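Side-chain contacts in uncharacterized protein with cystatin-like fold (Methylibium petroleiphilum PM1, PDB 3G16), which is of unknown function but carries a SnoaL-like domain of the NTF2 clan, and so probably folds round a pocket for a small molecule: residues F140-G144 with R145-V149; G46-G49 with G50-G54. All coordinates share one frame; numbering follows the deposited sequence.

Contact 1 (F140-G144 with R145-V149); sequences FDYAG and RGYRV
Phe-140 and Tyr-142 both turn a ring edge toward the face of Tyr-147, making an aromatic cluster beside a type I beta turn that runs from Ala-143 to Gly-146. The packing is tight here. Phe-140 presents CE2 over one face of the Tyr-147 ring, near its rim, in an edge-to-face pair with planes at 71°, while Tyr-142 comes in offset edge-to-face, its CD1 3.4 Å from CD2 of Tyr-147. Phe-140 swings CG away from its backbone N (chi1 -173°), which carries the far end of the ring to Arg-145; there its CZ lies 3.6 Å from CZ of Arg-145, over the centre of the guanidinium. That group's NH2 forms a salt bridge with Glu-119, and the hydroxyl of Tyr-147 is hydrogen-bonded to Glu-90 of the second subunit.

The turn itself lies on the exposed side. Gly-146 N donates to Ala-143 O at 3.2 Å and closes it, while Arg-145 N to Asp-141 O and Tyr-147 N to Tyr-142 O brace its flanks. Asp-141 adds an Asx motif, its OD1 taking the N-H of Gly-144 from above the carboxylate plane. At the looser flank one water donates to Ala-143 O at 2.8 Å and to Tyr-147 O at 2.7 Å.

Contact 2 (G46-G49 with G50-G54); sequences GMYG and GAFRG
From within a type I' beta turn that runs from Met-47 to Gly-50, Tyr-48 meets Phe-52 just beyond it, with CB of Tyr-48 3.6 Å from CE1 of Phe-52. The two rings meet obliquely, planes at 33° and centroids 5.8 Å apart, and Phe-52 CZ lies 3.9 Å from CD2 of Tyr-48. On the Tyr-48 ring, CE of selenomethionine Met-47 sits over one face near the rim, its chain curled back at chi2 and chi3.

The next shell fixes the backbone. Gly-50 N donates to Met-47 O at 3.1 Å, closing the turn, and positive phi at Tyr-48 and Gly-49 gives it its primed form. A water within reach of both Tyr-48 O and Ala-51 O lies in the plane of the Phe-52 ring, at its edge.

Farther out, Phe-43 packs edge-to-face with both rings and Trp-62 of helix 55-69 with Phe-52. With an alanine at Phe-52, Tyr-48, Phe-43 and Trp-62 would probably lose their shared aromatic neighbour, leaving a gap beside helix 55-69. The apolar contact is thus likely to steady the root of Tyr-48, whose OH is hydrogen-bonded to an unidentified ligand, probably from the crystallisation liquor.

From the N terminus, the chain reaches contact 2 first, where residues 46-54 turn from strand 39-42 into the short edge strand 52-53 and on to helix 55-69. Contact 1 follows only after the remaining strands, in the tail beyond strand 134-135, so the two lie in series and neither nests in nor crosses the other. Each closes a local turn. Their centres are 17 Å apart, and their nearest atoms, about 6 Å apart, do not touch. Contact 2 joins the sheet edge to the helix, whereas contact 1 lays the C-terminal tail on strand 116-124. Both also reach the second subunit, linking local turns to the dimer.

Contact 1 (F140-G144 with R145-V149)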
ATOM      1  N   PHE A 140     -12.540  -2.512  -9.152  1.00 15.33           N
ATOM      2  CA  PHE A 140     -12.090  -3.765  -8.519  1.00 15.92           C
ATOM      3  C   PHE A 140     -13.303  -4.550  -8.022  1.00 15.08           C
ATOM      4  O   PHE A 140     -14.182  -3.977  -7.336  1.00 15.94           O
ATOM      5  CB  PHE A 140     -11.114  -3.456  -7.403  1.00 13.36           C
ATOM      6  CG  PHE A 140     -10.486  -4.667  -6.818  1.00 13.04           C
ATOM      7  CD1 PHE A 140      -9.384  -5.219  -7.430  1.00 14.13           C
ATOM      8  CD2 PHE A 140     -11.008  -5.281  -5.704  1.00 14.70           C
ATOM      9  CE1 PHE A 140      -8.818  -6.353  -6.947  1.00 14.25           C
ATOM     10  CE2 PHE A 140     -10.428  -6.415  -5.202  1.00 14.03           C
ATOM     11  CZ  PHE A 140      -9.322  -6.975  -5.855  1.00 14.71           C
ATOM     12  N   ASP A 141     -13.378  -5.830  -8.387  1.00 15.98           N
ATOM     13  CA  ASP A 141     -14.530  -6.652  -8.030  1.00 17.19           C
ATOM     14  C   ASP A 141     -14.381  -7.191  -6.614  1.00 15.86           C
ATOM     15  O   ASP A 141     -14.091  -8.360  -6.385  1.00 15.41           O
ATOM     16  CB  ASP A 141     -14.625  -7.785  -9.047  1.00 17.92           C
ATOM     17  CG  ASP A 141     -15.787  -8.716  -8.793  1.00 21.33           C
ATOM     18  OD1 ASP A 141     -16.717  -8.319  -8.056  1.00 21.48           O
ATOM     19  OD2 ASP A 141     -15.656  -9.876  -9.296  1.00 24.74           O
ATOM     20  N   TYR A 142     -14.575  -6.313  -5.645  1.00 16.18           N
ATOM     21  CA  TYR A 142     -14.434  -6.740  -4.258  1.00 14.56           C
ATOM     22  C   TYR A 142     -15.285  -7.959  -3.894  1.00 15.30           C
ATOM     23  O   TYR A 142     -14.812  -8.864  -3.260  1.00 15.68           O
ATOM     24  CB  TYR A 142     -14.756  -5.575  -3.305  1.00 13.99           C
ATOM     25  CG  TYR A 142     -13.669  -4.520  -3.263  1.00 14.19           C
ATOM     26  CD1 TYR A 142     -12.511  -4.758  -2.545  1.00 13.12           C
ATOM     27  CD2 TYR A 142     -13.740  -3.334  -3.992  1.00 13.15           C
ATOM     28  CE1 TYR A 142     -11.463  -3.844  -2.520  1.00 13.25           C
ATOM     29  CE2 TYR A 142     -12.689  -2.415  -3.955  1.00 12.99           C
ATOM     30  CZ  TYR A 142     -11.556  -2.692  -3.231  1.00 13.35           C
ATOM     31  OH  TYR A 142     -10.533  -1.773  -3.194  1.00 12.95           O
ATOM     32  N   ALA A 143     -16.558  -7.908  -4.281  1.00 15.85           N
ATOM     33  CA  ALA A 143     -17.459  -8.998  -3.952  1.00 17.08           C
ATOM     34  C   ALA A 143     -16.990 -10.335  -4.554  1.00 16.66           C
ATOM     35  O   ALA A 143     -16.842 -11.338  -3.857  1.00 19.10           O
ATOM     36  CB  ALA A 143     -18.869  -8.653  -4.415  1.00 19.13           C
ATOM     37  N   GLY A 144     -16.662 -10.309  -5.838  1.00 17.21           N
ATOM     38  CA  GLY A 144     -16.275 -11.528  -6.521  1.00 17.13           C
ATOM     39  C   GLY A 144     -14.913 -12.052  -6.085  1.00 18.13           C
ATOM     40  O   GLY A 144     -14.622 -13.240  -6.178  1.00 20.98           O
ATOM     41  N   ARG A 145     -14.068 -11.165  -5.580  1.00 16.45           N
ATOM     42  CA  ARG A 145     -12.752 -11.543  -5.127  1.00 15.65           C
ATOM     43  C   ARG A 145     -12.706 -11.986  -3.669  1.00 15.98           C
ATOM     44  O   ARG A 145     -11.630 -12.271  -3.129  1.00 19.33           O
ATOM     45  CB  ARG A 145     -11.777 -10.372  -5.375  1.00 17.18           C
ATOM     46  CG  ARG A 145     -11.476 -10.209  -6.840  1.00 16.99           C
ATOM     47  CD  ARG A 145     -10.458 -11.217  -7.337  1.00 17.84           C
ATOM     48  NE  ARG A 145      -9.136 -10.912  -6.790  1.00 17.60           N
ATOM     49  CZ  ARG A 145      -8.246 -10.087  -7.361  1.00 16.83           C
ATOM     50  NH1 ARG A 145      -8.501  -9.501  -8.504  1.00 16.77           N
ATOM     51  NH2 ARG A 145      -7.087  -9.845  -6.748  1.00 18.31           N
ATOM     52  N   GLY A 146     -13.870 -11.991  -3.011  1.00 15.93           N
ATOM     53  CA  GLY A 146     -13.905 -12.502  -1.651  1.00 16.99           C
ATOM     54  C   GLY A 146     -13.564 -11.508  -0.563  1.00 17.73           C
ATOM     55  O   GLY A 146     -13.378 -11.886   0.585  1.00 19.22           O
ATOM     56  N   TYR A 147     -13.469 -10.230  -0.929  1.00 16.53           N
ATOM     57  CA  TYR A 147     -13.233  -9.185   0.038  1.00 15.38           C
ATOM     58  C   TYR A 147     -14.562  -8.841   0.724  1.00 15.76           C
ATOM     59  O   TYR A 147     -15.638  -8.942   0.137  1.00 16.89           O
ATOM     60  CB  TYR A 147     -12.737  -7.902  -0.653  1.00 15.69           C
ATOM     61  CG  TYR A 147     -11.297  -7.868  -1.140  1.00 15.21           C
ATOM     62  CD1 TYR A 147     -10.781  -8.791  -2.014  1.00 15.45           C
ATOM     63  CD2 TYR A 147     -10.459  -6.843  -0.730  1.00 15.59           C
ATOM     64  CE1 TYR A 147      -9.487  -8.748  -2.425  1.00 15.85           C
ATOM     65  CE2 TYR A 147      -9.157  -6.764  -1.154  1.00 15.70           C
ATOM     66  CZ  TYR A 147      -8.657  -7.710  -2.016  1.00 14.66           C
ATOM     67  OH  TYR A 147      -7.352  -7.685  -2.464  1.00 16.88           O
ATOM     68  N   ARG A 148     -14.523  -8.390   1.967  1.00 16.48           N
ATOM     69  CA  ARG A 148     -15.725  -7.945   2.590  1.00 17.72           C
ATOM     70  C   ARG A 148     -16.200  -6.670   1.900  1.00 16.77           C
ATOM     71  O   ARG A 148     -15.381  -5.778   1.549  1.00 15.41           O
ATOM     72  CB  ARG A 148     -15.502  -7.600   4.083  1.00 22.61           C
ATOM     73  CG  ARG A 148     -15.459  -8.722   5.050  1.00 27.16           C
ATOM     74  CD  ARG A 148     -16.765  -9.501   5.074  1.00 28.89           C
ATOM     75  NE  ARG A 148     -18.016  -8.962   5.675  1.00 30.70           N
ATOM     76  CZ  ARG A 148     -18.682  -9.568   6.662  1.00 31.75           C
ATOM     77  NH1 ARG A 148     -18.178 -10.646   7.235  1.00 32.06           N
ATOM     78  NH2 ARG A 148     -19.840  -9.096   7.105  1.00 32.41           N
ATOM     79  N   VAL A 149     -17.511  -6.520   1.789  1.00 16.23           N
ATOM     80  CA  VAL A 149     -18.132  -5.388   1.188  1.00 17.90           C
ATOM     81  C   VAL A 149     -18.859  -4.522   2.213  1.00 18.50           C
ATOM     82  O   VAL A 149     -18.836  -3.305   2.112  1.00 19.19           O
ATOM     83  CB  VAL A 149     -19.049  -5.806   0.027  1.00 20.63           C
ATOM     84  CG1 VAL A 149     -19.881  -4.648  -0.436  1.00 22.91           C
ATOM     85  CG2 VAL A 149     -18.168  -6.358  -1.105  1.00 21.86           C
TER
HETATM   86  O   HOH W   1     -16.972 -11.029  -1.034  1.00 26.28           O

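Contact 2 (G46-G49 with G50-G54)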
ATOM      1  N   GLY A  46     -11.868   7.242  -8.815  1.00 17.64           N
ATOM      2  CA  GLY A  46     -11.798   8.645  -9.179  1.00 17.33           C
ATOM      3  C   GLY A  46     -10.543   8.981  -9.926  1.00 18.87           C
ATOM      4  O   GLY A  46     -10.439  10.086 -10.487  1.00 21.59           O
HETATM    5  N   MSE A  47      -9.611   8.037  -9.998  1.00 16.66           N
HETATM    6  CA  MSE A  47      -8.348   8.266 -10.663  1.00 15.76           C
HETATM    7  C   MSE A  47      -8.254   7.614 -12.027  1.00 17.32           C
HETATM    8  O   MSE A  47      -8.571   6.439 -12.174  1.00 16.44           O
HETATM    9  CB  MSE A  47      -7.180   7.719  -9.846  1.00 17.20           C
HETATM   10  CG  MSE A  47      -6.916   8.397  -8.536  1.00 16.69           C
HETATM   11 SE   MSE A  47      -6.593  10.313  -8.692  0.75 17.95          SE
HETATM   12  CE  MSE A  47      -5.198  10.223  -9.765  1.00 20.42           C
ATOM     13  N   TYR A  48      -7.823   8.432 -12.993  1.00 17.24           N
ATOM     14  CA  TYR A  48      -7.449   7.991 -14.323  1.00 18.97           C
ATOM     15  C   TYR A  48      -8.613   7.321 -15.017  1.00 18.90           C
ATOM     16  O   TYR A  48      -8.402   6.465 -15.884  1.00 19.92           O
ATOM     17  CB  TYR A  48      -6.176   7.107 -14.283  1.00 20.07           C
ATOM     18  CG  TYR A  48      -4.961   7.703 -13.581  1.00 21.02           C
ATOM     19  CD1 TYR A  48      -4.656   9.070 -13.668  1.00 20.52           C
ATOM     20  CD2 TYR A  48      -4.104   6.904 -12.804  1.00 19.07           C
ATOM     21  CE1 TYR A  48      -3.554   9.611 -13.021  1.00 20.40           C
ATOM     22  CE2 TYR A  48      -2.986   7.457 -12.163  1.00 20.42           C
ATOM     23  CZ  TYR A  48      -2.710   8.794 -12.276  1.00 22.44           C
ATOM     24  OH  TYR A  48      -1.608   9.368 -11.631  1.00 23.11           O
ATOM     25  N   GLY A  49      -9.829   7.688 -14.649  1.00 18.44           N
ATOM     26  CA  GLY A  49     -11.058   7.148 -15.203  1.00 19.50           C
ATOM     27  C   GLY A  49     -11.399   5.719 -14.907  1.00 18.18           C
ATOM     28  O   GLY A  49     -12.377   5.201 -15.388  1.00 20.67           O
ATOM     29  N   GLY A  50     -10.602   5.075 -14.034  1.00 16.77           N
ATOM     30  CA  GLY A  50     -10.800   3.680 -13.714  1.00 16.25           C
ATOM     31  C   GLY A  50      -9.508   2.891 -13.908  1.00 13.87           C
ATOM     32  O   GLY A  50      -8.434   3.445 -13.994  1.00 15.94           O
ATOM     33  N   ALA A  51      -9.673   1.579 -13.935  1.00 14.29           N
ATOM     34  CA  ALA A  51      -8.506   0.676 -14.012  1.00 15.00           C
ATOM     35  C   ALA A  51      -7.871   0.755 -15.382  1.00 15.26           C
ATOM     36  O   ALA A  51      -8.479   1.203 -16.385  1.00 14.01           O
ATOM     37  CB  ALA A  51      -8.963  -0.780 -13.778  1.00 16.32           C
ATOM     38  N   PHE A  52      -6.627   0.299 -15.441  1.00 13.49           N
ATOM     39  CA  PHE A  52      -5.892   0.145 -16.718  1.00 14.56           C
ATOM     40  C   PHE A  52      -5.973  -1.341 -17.087  1.00 14.66           C
ATOM     41  O   PHE A  52      -5.402  -2.216 -16.405  1.00 14.38           O
ATOM     42  CB  PHE A  52      -4.437   0.581 -16.627  1.00 14.49           C
ATOM     43  CG  PHE A  52      -4.193   2.032 -16.332  1.00 13.76           C
ATOM     44  CD1 PHE A  52      -5.207   2.977 -16.364  1.00 15.27           C
ATOM     45  CD2 PHE A  52      -2.895   2.463 -16.166  1.00 14.78           C
ATOM     46  CE1 PHE A  52      -4.923   4.312 -16.165  1.00 15.75           C
ATOM     47  CE2 PHE A  52      -2.622   3.801 -15.975  1.00 14.94           C
ATOM     48  CZ  PHE A  52      -3.623   4.734 -15.980  1.00 15.20           C
ATOM     49  N   ARG A  53      -6.667  -1.649 -18.152  1.00 14.25           N
ATOM     50  CA  ARG A  53      -6.943  -3.038 -18.523  1.00 13.61           C
ATOM     51  C   ARG A  53      -6.015  -3.554 -19.598  1.00 15.17           C
ATOM     52  O   ARG A  53      -6.161  -3.208 -20.776  1.00 15.43           O
ATOM     53  CB  ARG A  53      -8.367  -3.159 -19.008  1.00 14.83           C
ATOM     54  CG  ARG A  53      -9.422  -2.763 -18.002  1.00 15.39           C
ATOM     55  CD  ARG A  53     -10.764  -2.539 -18.748  1.00 16.63           C
ATOM     56  NE  ARG A  53     -11.891  -2.236 -17.857  1.00 17.80           N
ATOM     57  CZ  ARG A  53     -12.111  -1.051 -17.324  1.00 19.54           C
ATOM     58  NH1 ARG A  53     -11.349   0.040 -17.626  1.00 17.62           N
ATOM     59  NH2 ARG A  53     -13.197  -0.973 -16.532  1.00 20.82           N
ATOM     60  N   GLY A  54      -5.041  -4.357 -19.181  1.00 14.50           N
ATOM     61  CA  GLY A  54      -4.113  -4.973 -20.083  1.00 15.89           C
ATOM     62  C   GLY A  54      -2.743  -4.346 -20.037  1.00 15.14           C
ATOM     63  O   GLY A  54      -2.573  -3.132 -19.839  1.00 15.06           O
TER
HETATM   64  O   HOH W   2      -8.662   3.974 -17.011  1.00 14.17           O